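Local atomic coordinates of peptide ABC transporter permease (Staphylococcus hominis, PDB entry 6EXS), a protein that probably carries peptides across the membrane as a POT-family transporter, here bound to a thioalcohol-conjugated dipeptide, a precursor of human underarm malodour. Residues L374-V385 with W398-G409. Numbering follows the deposited sequence.
With OLC ((2R)-2,3-dihydroxypropyl (9Z)-octadec-9-enoate), chain F; OLC ((2R)-2,3-dihydroxypropyl (9Z)-octadec-9-enoate), chain B; C3H (2-[[(2~{R})-2-azanyl-3-[(3~{S})-3-methyl-1-oxidanyl-hexan-3-yl]sulfanyl-propanoyl]amino]ethanoic acid), chain O.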
# COMPACT_ATOMS: atom_id res chain seq x y z
N LEU A 374 -5.45 -5.32 17.99
CA LEU A 374 -5.19 -6.62 17.36
C LEU A 374 -3.82 -6.65 16.65
O LEU A 374 -3.10 -7.65 16.77
CB LEU A 374 -6.34 -7.06 16.44
CG LEU A 374 -7.58 -7.64 17.13
CD1 LEU A 374 -8.77 -7.63 16.21
CD2 LEU A 374 -7.35 -9.05 17.62
N ALA A 375 -3.44 -5.54 15.97
CA ALA A 375 -2.12 -5.42 15.35
C ALA A 375 -1.02 -5.52 16.44
O ALA A 375 -0.06 -6.27 16.27
CB ALA A 375 -2.00 -4.12 14.58
N GLY A 376 -1.22 -4.83 17.57
CA GLY A 376 -0.31 -4.86 18.72
C GLY A 376 -0.23 -6.22 19.39
O GLY A 376 0.85 -6.65 19.79
N LEU A 377 -1.39 -6.90 19.51
CA LEU A 377 -1.52 -8.25 20.10
C LEU A 377 -0.83 -9.32 19.24
O LEU A 377 -0.39 -10.34 19.78
CB LEU A 377 -2.98 -8.63 20.36
CG LEU A 377 -3.62 -7.96 21.58
CD1 LEU A 377 -5.12 -7.83 21.40
CD2 LEU A 377 -3.26 -8.69 22.89
N SER A 378 -0.72 -9.09 17.92
CA SER A 378 -0.05 -9.99 16.98
C SER A 378 1.48 -9.93 17.15
O SER A 378 2.16 -10.93 16.94
CB SER A 378 -0.48 -9.69 15.54
OG SER A 378 0.18 -8.57 14.97
N TYR A 379 2.00 -8.75 17.57
CA TYR A 379 3.43 -8.53 17.87
C TYR A 379 3.79 -9.00 19.30
O TYR A 379 4.88 -9.52 19.49
CB TYR A 379 3.86 -7.08 17.59
CG TYR A 379 4.60 -6.92 16.27
CD1 TYR A 379 4.32 -7.75 15.18
CD2 TYR A 379 5.56 -5.92 16.11
CE1 TYR A 379 5.01 -7.60 13.98
CE2 TYR A 379 6.23 -5.75 14.90
CZ TYR A 379 5.96 -6.60 13.84
OH TYR A 379 6.62 -6.47 12.65
N ILE A 380 2.86 -8.88 20.27
CA ILE A 380 3.05 -9.41 21.64
C ILE A 380 3.07 -10.96 21.55
O ILE A 380 3.88 -11.59 22.21
CB ILE A 380 1.96 -8.88 22.63
CG1 ILE A 380 2.09 -7.35 22.89
CG2 ILE A 380 1.90 -9.68 23.94
CD1 ILE A 380 3.41 -6.82 23.51
N LEU A 381 2.20 -11.54 20.69
CA LEU A 381 2.12 -12.99 20.46
C LEU A 381 3.47 -13.53 19.97
O LEU A 381 4.05 -14.37 20.66
CB LEU A 381 0.97 -13.34 19.48
CG LEU A 381 0.69 -14.81 19.02
CD1 LEU A 381 1.58 -15.26 17.85
CD2 LEU A 381 0.65 -15.80 20.17
N ILE A 382 4.00 -13.04 18.81
CA ILE A 382 5.26 -13.51 18.23
C ILE A 382 6.47 -13.21 19.17
O ILE A 382 7.32 -14.08 19.35
CB ILE A 382 5.47 -13.03 16.76
CG1 ILE A 382 6.59 -13.84 16.05
CG2 ILE A 382 5.69 -11.52 16.64
CD1 ILE A 382 6.30 -15.35 15.81
N GLY A 383 6.45 -12.04 19.82
CA GLY A 383 7.45 -11.64 20.80
C GLY A 383 7.52 -12.60 21.97
O GLY A 383 8.61 -12.98 22.39
N LEU A 384 6.35 -13.04 22.47
CA LEU A 384 6.28 -14.01 23.57
C LEU A 384 6.70 -15.42 23.15
O LEU A 384 7.24 -16.16 23.97
CB LEU A 384 4.91 -14.01 24.26
CG LEU A 384 4.57 -12.79 25.13
CD1 LEU A 384 3.15 -12.88 25.65
CD2 LEU A 384 5.54 -12.63 26.32
N VAL A 385 6.47 -15.78 21.86
CA VAL A 385 6.87 -17.08 21.29
C VAL A 385 8.42 -17.16 21.26
O VAL A 385 8.98 -18.15 21.73
CB VAL A 385 6.21 -17.34 19.91
CG1 VAL A 385 6.84 -18.53 19.19
CG2 VAL A 385 4.71 -17.53 20.04
N TRP A 398 3.03 -20.53 14.52
CA TRP A 398 3.12 -19.34 15.37
C TRP A 398 3.22 -18.08 14.53
O TRP A 398 2.45 -17.14 14.75
CB TRP A 398 4.31 -19.45 16.34
CG TRP A 398 4.12 -20.45 17.45
CD1 TRP A 398 4.88 -21.56 17.68
CD2 TRP A 398 3.10 -20.44 18.46
NE1 TRP A 398 4.41 -22.23 18.79
CE2 TRP A 398 3.32 -21.57 19.29
CE3 TRP A 398 2.03 -19.58 18.76
CZ2 TRP A 398 2.51 -21.85 20.40
CZ3 TRP A 398 1.23 -19.86 19.86
CH2 TRP A 398 1.46 -21.00 20.66
N VAL A 399 4.13 -18.06 13.53
CA VAL A 399 4.36 -16.93 12.60
C VAL A 399 3.08 -16.68 11.79
O VAL A 399 2.69 -15.53 11.62
CB VAL A 399 5.59 -17.14 11.68
CG1 VAL A 399 5.95 -15.86 10.93
CG2 VAL A 399 6.79 -17.64 12.48
N ILE A 400 2.41 -17.77 11.36
CA ILE A 400 1.14 -17.74 10.62
C ILE A 400 0.02 -17.15 11.52
O ILE A 400 -0.75 -16.32 11.04
CB ILE A 400 0.80 -19.12 9.99
CG1 ILE A 400 1.84 -19.47 8.87
CG2 ILE A 400 -0.65 -19.15 9.44
CD1 ILE A 400 1.90 -20.91 8.44
N LEU A 401 -0.03 -17.54 12.81
CA LEU A 401 -0.99 -17.02 13.79
C LEU A 401 -0.81 -15.50 13.97
O LEU A 401 -1.81 -14.79 14.11
CB LEU A 401 -0.88 -17.77 15.15
CG LEU A 401 -1.80 -17.34 16.32
CD1 LEU A 401 -3.30 -17.22 15.90
CD2 LEU A 401 -1.64 -18.27 17.50
N SER A 402 0.43 -15.00 13.92
CA SER A 402 0.70 -13.56 14.01
C SER A 402 0.07 -12.81 12.82
O SER A 402 -0.60 -11.80 13.04
CB SER A 402 2.20 -13.29 14.10
OG SER A 402 2.41 -11.92 14.36
N TYR A 403 0.23 -13.34 11.59
CA TYR A 403 -0.36 -12.79 10.36
C TYR A 403 -1.89 -12.77 10.45
O TYR A 403 -2.51 -11.77 10.08
CB TYR A 403 0.08 -13.62 9.14
CG TYR A 403 1.45 -13.27 8.62
CD1 TYR A 403 1.67 -12.09 7.89
CD2 TYR A 403 2.53 -14.12 8.82
CE1 TYR A 403 2.93 -11.77 7.40
CE2 TYR A 403 3.81 -13.79 8.37
CZ TYR A 403 4.00 -12.62 7.65
OH TYR A 403 5.25 -12.30 7.18
N VAL A 404 -2.50 -13.86 10.95
CA VAL A 404 -3.95 -14.04 11.09
C VAL A 404 -4.54 -13.02 12.07
O VAL A 404 -5.59 -12.45 11.78
CB VAL A 404 -4.35 -15.51 11.41
CG1 VAL A 404 -5.86 -15.63 11.65
CG2 VAL A 404 -3.91 -16.47 10.30
N ILE A 405 -3.86 -12.77 13.22
CA ILE A 405 -4.36 -11.79 14.20
C ILE A 405 -4.35 -10.38 13.60
O ILE A 405 -5.32 -9.63 13.75
CB ILE A 405 -3.63 -11.90 15.58
CG1 ILE A 405 -3.84 -13.30 16.21
CG2 ILE A 405 -4.10 -10.78 16.55
CD1 ILE A 405 -2.76 -13.71 17.23
N CYS A 406 -3.28 -10.04 12.86
CA CYS A 406 -3.13 -8.74 12.21
C CYS A 406 -4.19 -8.47 11.13
O CYS A 406 -4.72 -7.36 11.06
CB CYS A 406 -1.72 -8.56 11.67
SG CYS A 406 -1.26 -6.83 11.46
N VAL A 407 -4.48 -9.48 10.28
CA VAL A 407 -5.46 -9.34 9.21
C VAL A 407 -6.90 -9.24 9.79
O VAL A 407 -7.69 -8.48 9.26
CB VAL A 407 -5.32 -10.39 8.07
CG1 VAL A 407 -5.54 -11.82 8.57
CG2 VAL A 407 -6.23 -10.07 6.89
N ILE A 408 -7.19 -9.94 10.93
CA ILE A 408 -8.49 -9.83 11.61
C ILE A 408 -8.70 -8.36 12.06
O ILE A 408 -9.82 -7.85 11.98
CB ILE A 408 -8.68 -10.88 12.76
CG1 ILE A 408 -8.83 -12.30 12.19
CG2 ILE A 408 -9.90 -10.53 13.64
CD1 ILE A 408 -8.56 -13.40 13.20
N GLY A 409 -7.60 -7.71 12.46
CA GLY A 409 -7.56 -6.30 12.82
C GLY A 409 -7.78 -5.40 11.62
O GLY A 409 -8.46 -4.37 11.74
C18 OLC F . -10.54 -12.13 17.23
C10 OLC F . -1.85 -12.42 22.52
C9 OLC F . -0.80 -13.08 22.98
C17 OLC F . -9.79 -11.95 18.53
C11 OLC F . -3.27 -12.91 22.40
C8 OLC F . -0.76 -14.50 23.49
C24 OLC F . 8.06 -23.89 25.66
C16 OLC F . -8.34 -12.44 18.49
C12 OLC F . -3.94 -12.57 21.07
C7 OLC F . 0.66 -14.99 23.79
C15 OLC F . -7.63 -12.33 19.83
C13 OLC F . -5.45 -12.64 21.11
C6 OLC F . 0.75 -16.48 24.07
C14 OLC F . -6.12 -12.48 19.75
C5 OLC F . 2.12 -16.96 24.52
C4 OLC F . 3.04 -17.41 23.39
C3 OLC F . 3.47 -18.86 23.47
C2 OLC F . 4.81 -19.08 24.18
C21 OLC F . 7.28 -21.82 24.45
C1 OLC F . 5.37 -20.46 24.02
C22 OLC F . 7.53 -22.48 25.79
O19 OLC F . 4.85 -21.34 23.38
O25 OLC F . 9.38 -23.92 25.13
O23 OLC F . 8.43 -21.69 26.58
O20 OLC F . 6.53 -20.61 24.68
C18 OLC B . -1.97 -19.84 1.36
C10 OLC B . -4.30 -20.86 10.44
C9 OLC B . -3.83 -20.64 11.67
C17 OLC B . -1.74 -18.95 2.56
C11 OLC B . -3.62 -21.55 9.28
C8 OLC B . -2.47 -21.00 12.22
C24 OLC B . 3.15 -26.06 20.80
C16 OLC B . -1.37 -19.69 3.83
C12 OLC B . -3.77 -20.78 7.96
C7 OLC B . -2.45 -22.22 13.14
C15 OLC B . -2.55 -20.08 4.72
C13 OLC B . -3.25 -21.52 6.74
C6 OLC B . -3.00 -22.01 14.56
C14 OLC B . -2.13 -20.81 6.00
C5 OLC B . -2.07 -21.33 15.56
C4 OLC B . -0.87 -22.13 16.08
C3 OLC B . -1.19 -23.23 17.08
C2 OLC B . -0.06 -23.52 18.07
C21 OLC B . 3.06 -25.43 18.34
C1 OLC B . 1.00 -24.47 17.60
C22 OLC B . 3.49 -26.46 19.38
O19 OLC B . 1.18 -24.79 16.46
O25 OLC B . 3.91 -24.93 21.22
O23 OLC B . 2.93 -27.74 19.08
O20 OLC B . 1.74 -24.91 18.63
O2 C3H O . -3.14 -5.11 -1.17
C11 C3H O . -3.75 -5.83 -0.46
O3 C3H O . -4.87 -5.51 0.08
C10 C3H O . -3.30 -7.20 -0.03
N1 C3H O . -1.86 -7.34 0.00
C9 C3H O . -1.16 -6.99 1.07
O1 C3H O . -1.29 -5.92 1.63
C8 C3H O . -0.18 -7.98 1.62
N C3H O . 0.08 -9.01 0.62
C7 C3H O . 1.15 -7.29 1.95
S C3H O . 1.49 -6.91 3.69
C3 C3H O . 1.70 -8.47 4.70
C4 C3H O . 2.97 -9.12 4.21
C5 C3H O . 0.42 -9.30 4.55
C6 C3H O . 0.43 -10.70 5.10
O C3H O . 0.23 -11.66 4.11
C2 C3H O . 1.85 -8.14 6.19
C1 C3H O . 0.76 -8.69 7.09
C C3H O . 1.01 -8.33 8.53
O HOH W 1 2.12 -9.33 13.27
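S402 and S378 form a small polar site inside an otherwise apolar pairing of transmembrane helices 364-389 and 396-418. The S402 hydroxyl donates to the backbone carbonyl of S378, with S402 OG 2.8 Å from S378 O. It approaches from above the carbonyl plane, 54° out of it. With chi1 near 180° (-172°), the S402 hydroxyl swings out toward S378 O. S378 OG turns back to its own helix and donates to A375 O at 2.7 Å; one water donates to both serine hydroxyls. The carbonyl of S378 also takes a weak bond from I382 N within the helix.

The helices run antiparallel, 171° between directions, and their axes approach to 7.7 Å. The close spacing is consistent with small residues along the interface: CA of A375 and CA of C406 are 4.7 Å apart, as are CA of S378 and CA of S402, and G409 lets L374 CD1 rest on its backbone. Beside the serines, L381 is a knob in the hole made by W398, L401, S402 and I405, and it meets I405 at about a right angle, L381 CG 4.0 Å from I405 CD1. Further along, V385 lies over one face of the W398 indole, its CG1 4.0 Å from the centroid of the five-membered ring, a CH-pi contact; C2 of the chain B monoolein lies over the opposite face, offset toward the rim.

A second monoolein runs along L374, L381 and V385, while Y403 and C406 touch the bound conjugated peptide. The chemistry thus implies a hairpin of consecutive helices, apolar toward the monooleins, whose two buried serine hydroxyls each donate to a separate carbonyl and share one water.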